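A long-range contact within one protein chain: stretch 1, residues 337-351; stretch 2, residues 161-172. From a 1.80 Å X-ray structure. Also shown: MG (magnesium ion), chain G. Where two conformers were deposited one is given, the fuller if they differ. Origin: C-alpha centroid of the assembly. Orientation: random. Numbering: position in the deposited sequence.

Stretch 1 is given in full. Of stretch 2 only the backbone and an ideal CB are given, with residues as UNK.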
# COMPACT_ATOMS: atom_id res chain seq x y z
N ASP A 337 5.77 -34.94 -6.09
CA ASP A 337 5.63 -35.11 -4.65
C ASP A 337 6.26 -33.90 -3.95
O ASP A 337 7.42 -33.58 -4.21
CB ASP A 337 6.29 -36.40 -4.17
CG ASP A 337 6.20 -36.58 -2.68
OD1 ASP A 337 5.16 -37.09 -2.21
OD2 ASP A 337 7.15 -36.20 -1.97
N THR A 338 5.49 -33.25 -3.07
CA THR A 338 5.93 -31.98 -2.51
C THR A 338 7.21 -32.12 -1.69
O THR A 338 8.13 -31.30 -1.81
CB THR A 338 4.82 -31.35 -1.67
OG1 THR A 338 3.65 -31.18 -2.48
CG2 THR A 338 5.24 -29.97 -1.16
N LEU A 339 7.29 -33.15 -0.84
CA LEU A 339 8.51 -33.37 -0.08
C LEU A 339 9.71 -33.58 -1.00
O LEU A 339 10.79 -33.03 -0.77
CB LEU A 339 8.36 -34.55 0.86
CG LEU A 339 9.53 -34.75 1.82
CD1 LEU A 339 9.66 -33.54 2.73
CD2 LEU A 339 9.36 -36.03 2.62
N GLN A 340 9.54 -34.37 -2.06
CA GLN A 340 10.66 -34.58 -2.97
C GLN A 340 11.07 -33.29 -3.65
O GLN A 340 12.25 -33.08 -3.94
CB GLN A 340 10.31 -35.65 -4.01
CG GLN A 340 10.23 -37.05 -3.45
CD GLN A 340 10.15 -38.11 -4.53
OE1 GLN A 340 9.74 -37.83 -5.66
NE2 GLN A 340 10.56 -39.32 -4.20
N ILE A 341 10.12 -32.38 -3.89
CA ILE A 341 10.45 -31.14 -4.57
C ILE A 341 11.19 -30.19 -3.64
O ILE A 341 12.16 -29.54 -4.06
CB ILE A 341 9.18 -30.51 -5.15
CG1 ILE A 341 8.70 -31.34 -6.35
CG2 ILE A 341 9.43 -29.07 -5.57
CD1 ILE A 341 9.70 -31.42 -7.48
N THR A 342 10.78 -30.07 -2.38
CA THR A 342 11.50 -29.21 -1.45
C THR A 342 12.92 -29.72 -1.21
O THR A 342 13.83 -28.93 -1.00
CB THR A 342 10.74 -29.10 -0.12
OG1 THR A 342 10.61 -30.40 0.47
CG2 THR A 342 9.36 -28.51 -0.34
N GLN A 343 13.11 -31.05 -1.25
CA GLN A 343 14.45 -31.62 -1.15
C GLN A 343 15.27 -31.34 -2.40
O GLN A 343 16.49 -31.10 -2.31
CB GLN A 343 14.38 -33.14 -0.95
CG GLN A 343 13.69 -33.63 0.31
CD GLN A 343 13.56 -35.15 0.31
OE1 GLN A 343 14.17 -35.83 -0.52
NE2 GLN A 343 12.75 -35.68 1.22
N LEU A 344 14.64 -31.42 -3.57
CA LEU A 344 15.31 -31.09 -4.82
C LEU A 344 15.73 -29.62 -4.84
O LEU A 344 16.82 -29.28 -5.31
CB LEU A 344 14.39 -31.39 -6.00
CG LEU A 344 14.88 -30.93 -7.37
CD1 LEU A 344 15.94 -31.89 -7.89
CD2 LEU A 344 13.72 -30.82 -8.35
N ILE A 345 14.87 -28.74 -4.34
CA ILE A 345 15.22 -27.32 -4.29
C ILE A 345 16.47 -27.10 -3.44
O ILE A 345 17.44 -26.47 -3.87
CB ILE A 345 14.01 -26.51 -3.78
CG1 ILE A 345 12.90 -26.58 -4.83
CG2 ILE A 345 14.41 -25.08 -3.46
CD1 ILE A 345 11.58 -25.91 -4.44
N ARG A 346 16.50 -27.69 -2.24
CA ARG A 346 17.67 -27.55 -1.39
C ARG A 346 18.90 -28.18 -2.04
O ARG A 346 19.99 -27.58 -2.03
CB ARG A 346 17.40 -28.18 -0.02
CG ARG A 346 18.63 -28.23 0.88
CD ARG A 346 18.24 -28.53 2.32
NE ARG A 346 17.41 -27.47 2.88
CZ ARG A 346 17.88 -26.34 3.40
NH1 ARG A 346 19.18 -26.12 3.44
NH2 ARG A 346 17.04 -25.43 3.88
N GLN A 347 18.76 -29.36 -2.63
CA GLN A 347 19.91 -30.02 -3.24
C GLN A 347 20.38 -29.28 -4.49
O GLN A 347 21.58 -29.23 -4.77
CB GLN A 347 19.57 -31.48 -3.56
CG GLN A 347 19.48 -32.36 -2.32
CD GLN A 347 19.22 -33.82 -2.64
OE1 GLN A 347 18.43 -34.13 -3.54
NE2 GLN A 347 19.87 -34.71 -1.92
N THR A 348 19.45 -28.72 -5.26
CA THR A 348 19.85 -27.91 -6.41
C THR A 348 20.68 -26.71 -5.97
O THR A 348 21.67 -26.35 -6.63
CB THR A 348 18.61 -27.45 -7.19
OG1 THR A 348 17.92 -28.59 -7.71
CG2 THR A 348 19.01 -26.54 -8.35
N LEU A 349 20.30 -26.09 -4.86
CA LEU A 349 20.99 -24.91 -4.35
C LEU A 349 22.21 -25.24 -3.51
O LEU A 349 22.95 -24.32 -3.14
CB LEU A 349 20.02 -24.05 -3.54
CG LEU A 349 18.85 -23.46 -4.32
CD1 LEU A 349 17.90 -22.72 -3.40
CD2 LEU A 349 19.36 -22.55 -5.42
N GLU A 350 22.43 -26.51 -3.18
CA GLU A 350 23.64 -26.92 -2.48
C GLU A 350 24.84 -26.84 -3.43
O GLU A 350 24.82 -27.40 -4.52
CB GLU A 350 23.51 -28.35 -1.95
CG GLU A 350 22.60 -28.51 -0.74
CD GLU A 350 23.14 -27.83 0.50
OE1 GLU A 350 24.37 -27.60 0.58
OE2 GLU A 350 22.33 -27.51 1.40
N ASN A 351 25.88 -26.13 -2.99
CA ASN A 351 27.12 -26.05 -3.76
C ASN A 351 28.19 -27.02 -3.29
O ASN A 351 29.19 -27.21 -3.99
CB ASN A 351 27.68 -24.62 -3.70
CG ASN A 351 26.79 -23.62 -4.41
OD1 ASN A 351 26.17 -23.93 -5.43
ND2 ASN A 351 26.71 -22.41 -3.87
N UNK A 161 5.13 -18.77 -2.16
CA UNK A 161 6.17 -19.51 -2.86
C UNK A 161 6.56 -20.74 -2.05
O UNK A 161 6.87 -20.64 -0.86
CB UNK A 161 7.39 -18.62 -3.12
N UNK A 162 6.58 -21.90 -2.71
CA UNK A 162 6.96 -23.14 -2.05
C UNK A 162 8.43 -23.11 -1.66
O UNK A 162 9.29 -22.69 -2.44
CB UNK A 162 6.67 -24.34 -2.96
N UNK A 163 8.72 -23.58 -0.44
CA UNK A 163 10.09 -23.66 0.08
C UNK A 163 10.79 -22.30 0.05
O UNK A 163 12.00 -22.21 -0.18
CB UNK A 163 10.90 -24.68 -0.73
N UNK A 164 10.04 -21.22 0.26
CA UNK A 164 10.66 -19.90 0.16
C UNK A 164 11.76 -19.71 1.20
O UNK A 164 12.74 -19.00 0.94
CB UNK A 164 9.60 -18.81 0.32
N UNK A 165 11.63 -20.35 2.37
CA UNK A 165 12.70 -20.26 3.36
C UNK A 165 14.00 -20.84 2.83
O UNK A 165 15.08 -20.32 3.13
CB UNK A 165 12.30 -20.98 4.65
N UNK A 166 13.93 -21.90 2.04
CA UNK A 166 15.15 -22.47 1.48
C UNK A 166 15.74 -21.55 0.42
O UNK A 166 16.96 -21.37 0.35
CB UNK A 166 14.87 -23.85 0.89
N UNK A 167 14.88 -20.97 -0.42
CA UNK A 167 15.36 -20.04 -1.44
C UNK A 167 16.05 -18.83 -0.82
O UNK A 167 17.12 -18.42 -1.28
CB UNK A 167 14.20 -19.58 -2.32
N UNK A 168 15.45 -18.25 0.23
CA UNK A 168 16.08 -17.10 0.87
C UNK A 168 17.35 -17.49 1.61
O UNK A 168 18.27 -16.67 1.73
CB UNK A 168 15.10 -16.43 1.84
N UNK A 169 17.42 -18.72 2.11
CA UNK A 169 18.63 -19.16 2.81
C UNK A 169 19.79 -19.38 1.85
O UNK A 169 20.94 -19.12 2.22
CB UNK A 169 18.35 -20.45 3.59
N UNK A 170 19.53 -19.86 0.64
CA UNK A 170 20.59 -20.26 -0.27
C UNK A 170 20.87 -19.27 -1.39
O UNK A 170 21.94 -19.34 -2.00
CB UNK A 170 20.24 -21.62 -0.88
N UNK A 171 19.95 -18.35 -1.69
CA UNK A 171 20.21 -17.50 -2.84
C UNK A 171 20.71 -16.13 -2.41
O UNK A 171 20.37 -15.65 -1.33
CB UNK A 171 18.95 -17.36 -3.69
N UNK A 172 21.54 -15.46 -3.21
CA UNK A 172 21.90 -14.08 -2.91
C UNK A 172 20.68 -13.17 -3.02
O UNK A 172 19.75 -13.44 -3.77
CB UNK A 172 23.01 -13.60 -3.85
MG MG G . 6.35 -19.34 1.26

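Residues 338-349 form a helix that runs almost parallel to the helix 164-170, their axes approaching to 9.8 Å, so successive turns of one meet successive turns of the other.

Position 161 lies out of reach of stretch 1, and its backbone oxygen binds the magnesium ion; many side chains would suit. It is Ile161. At 162 CA-to-CB points toward stretch 1, but the ideal CB stops 5.4 Å from Ile345 CD1, and the methyls of Thr338, Ile341 and Thr342 lie ahead. A medium or long apolar chain fits, and Leu162 spans the gap: its CD2 lies 3.9 Å from Ile341 CG2 and its CD1 4.0 Å from Thr338 CG2.

Position 163 has positive phi (56°) in a type II turn, which favours glycine or asparagine, yet its ideal CB is already 4.0 Å from Ile345 CD1 and 4.1 Å from Thr342 CG2. A small residue is indicated. Ala163 makes both contacts with its single methyl and sits at the N-cap of the helix.

Positions 164 and 165 point away and sideways, with no demand from stretch 1; they are Phe164 and Ser165.

Position 166 points toward stretch 1, between Ile345 CG2 and the Arg346 guanidinium. Such mixed surroundings suit threonine, valine or serine. Thr166 puts CG2 over one face of the guanidinium, while a water bridges its OG1 and the carbonyl oxygen of Thr342, 2.8 Å from each.

At position 167 CA-to-CB points sideways, and the ideal CB of 167 is 5.0 Å from Leu349 CD1, so a branched or flexible apolar chain could reach the neighbouring aliphatic groups. Leu167 does so, its CD2 lying 3.8 Å from both Ile345 CG2 and Leu349 CD1.

Position 168 points away and is unconstrained here; it is Thr168.

At 169 CB is 5.2 Å from Arg346 NH2, inviting an acidic or amide side chain. Glu169, extended with chi1 and chi2 both t, forms a salt bridge: Arg346 NH2 donates to Glu169 OE1 at 2.9 Å, near the plane of the guanidinium.

Position 170 packs its CB 3.6 Å from Leu349 CB, and the Glu350 carboxylate lies farther out. An aliphatic stem ending in a positive charge answers both, although Arg346 is close. In Lys170, NZ donates to Glu350 OE2 at 2.6 Å in a salt bridge; this carboxylate offsets the proximity of Lys170 NZ to Arg346 NH1, 4.0 Å apart.

Position 171 leaves helical geometry, its CB 5.5 Å from Leu349 CD1, so a longer apolar chain would suit. Leu171 brings CD2 to 3.7 Å from Leu349 CD2. Position 172 is out of reach; its phi of -66° permits proline, and it is Pro172.

Stretch 2, residues 161-172: ILAFSTLTEKLP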
# COMPACT_ATOMS: atom_id res chain seq x y z
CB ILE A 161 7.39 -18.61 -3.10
CG1 ILE A 161 7.00 -17.45 -4.01
CG2 ILE A 161 8.53 -19.42 -3.66
CD1 ILE A 161 8.14 -16.46 -4.28
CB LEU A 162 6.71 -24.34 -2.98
CG LEU A 162 7.04 -25.71 -2.39
CD1 LEU A 162 6.05 -26.05 -1.29
CD2 LEU A 162 7.06 -26.77 -3.48
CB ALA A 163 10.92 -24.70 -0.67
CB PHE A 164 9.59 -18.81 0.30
CG PHE A 164 10.10 -17.43 0.01
CD1 PHE A 164 10.56 -17.11 -1.26
CD2 PHE A 164 10.13 -16.46 1.00
CE1 PHE A 164 11.04 -15.84 -1.54
CE2 PHE A 164 10.60 -15.19 0.72
CZ PHE A 164 11.06 -14.88 -0.55
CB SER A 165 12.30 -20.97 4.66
OG SER A 165 11.28 -20.25 5.32
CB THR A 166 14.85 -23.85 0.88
OG1 THR A 166 14.21 -24.68 1.87
CG2 THR A 166 16.14 -24.51 0.42
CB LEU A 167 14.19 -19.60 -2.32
CG LEU A 167 13.51 -20.75 -3.06
CD1 LEU A 167 12.21 -20.30 -3.68
CD2 LEU A 167 14.43 -21.34 -4.12
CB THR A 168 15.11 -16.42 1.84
OG1 THR A 168 14.63 -17.37 2.81
CG2 THR A 168 13.94 -15.83 1.09
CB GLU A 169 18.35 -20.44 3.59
CG GLU A 169 19.56 -20.95 4.37
CD GLU A 169 19.29 -22.24 5.11
OE1 GLU A 169 18.38 -22.99 4.71
OE2 GLU A 169 19.99 -22.51 6.11
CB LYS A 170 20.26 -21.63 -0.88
CG LYS A 170 20.13 -22.76 0.14
CD LYS A 170 21.23 -22.69 1.18
CE LYS A 170 21.37 -24.00 1.94
NZ LYS A 170 22.35 -24.93 1.30
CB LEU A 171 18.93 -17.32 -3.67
CG LEU A 171 18.46 -18.54 -4.45
CD1 LEU A 171 17.10 -18.23 -5.05
CD2 LEU A 171 19.48 -18.90 -5.52
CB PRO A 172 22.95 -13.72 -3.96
CG PRO A 172 22.76 -14.73 -5.06
CD PRO A 172 22.27 -15.98 -4.39
O HOH W 1 13.92 -27.38 1.38
O HOH W 2 6.86 -21.20 2.19
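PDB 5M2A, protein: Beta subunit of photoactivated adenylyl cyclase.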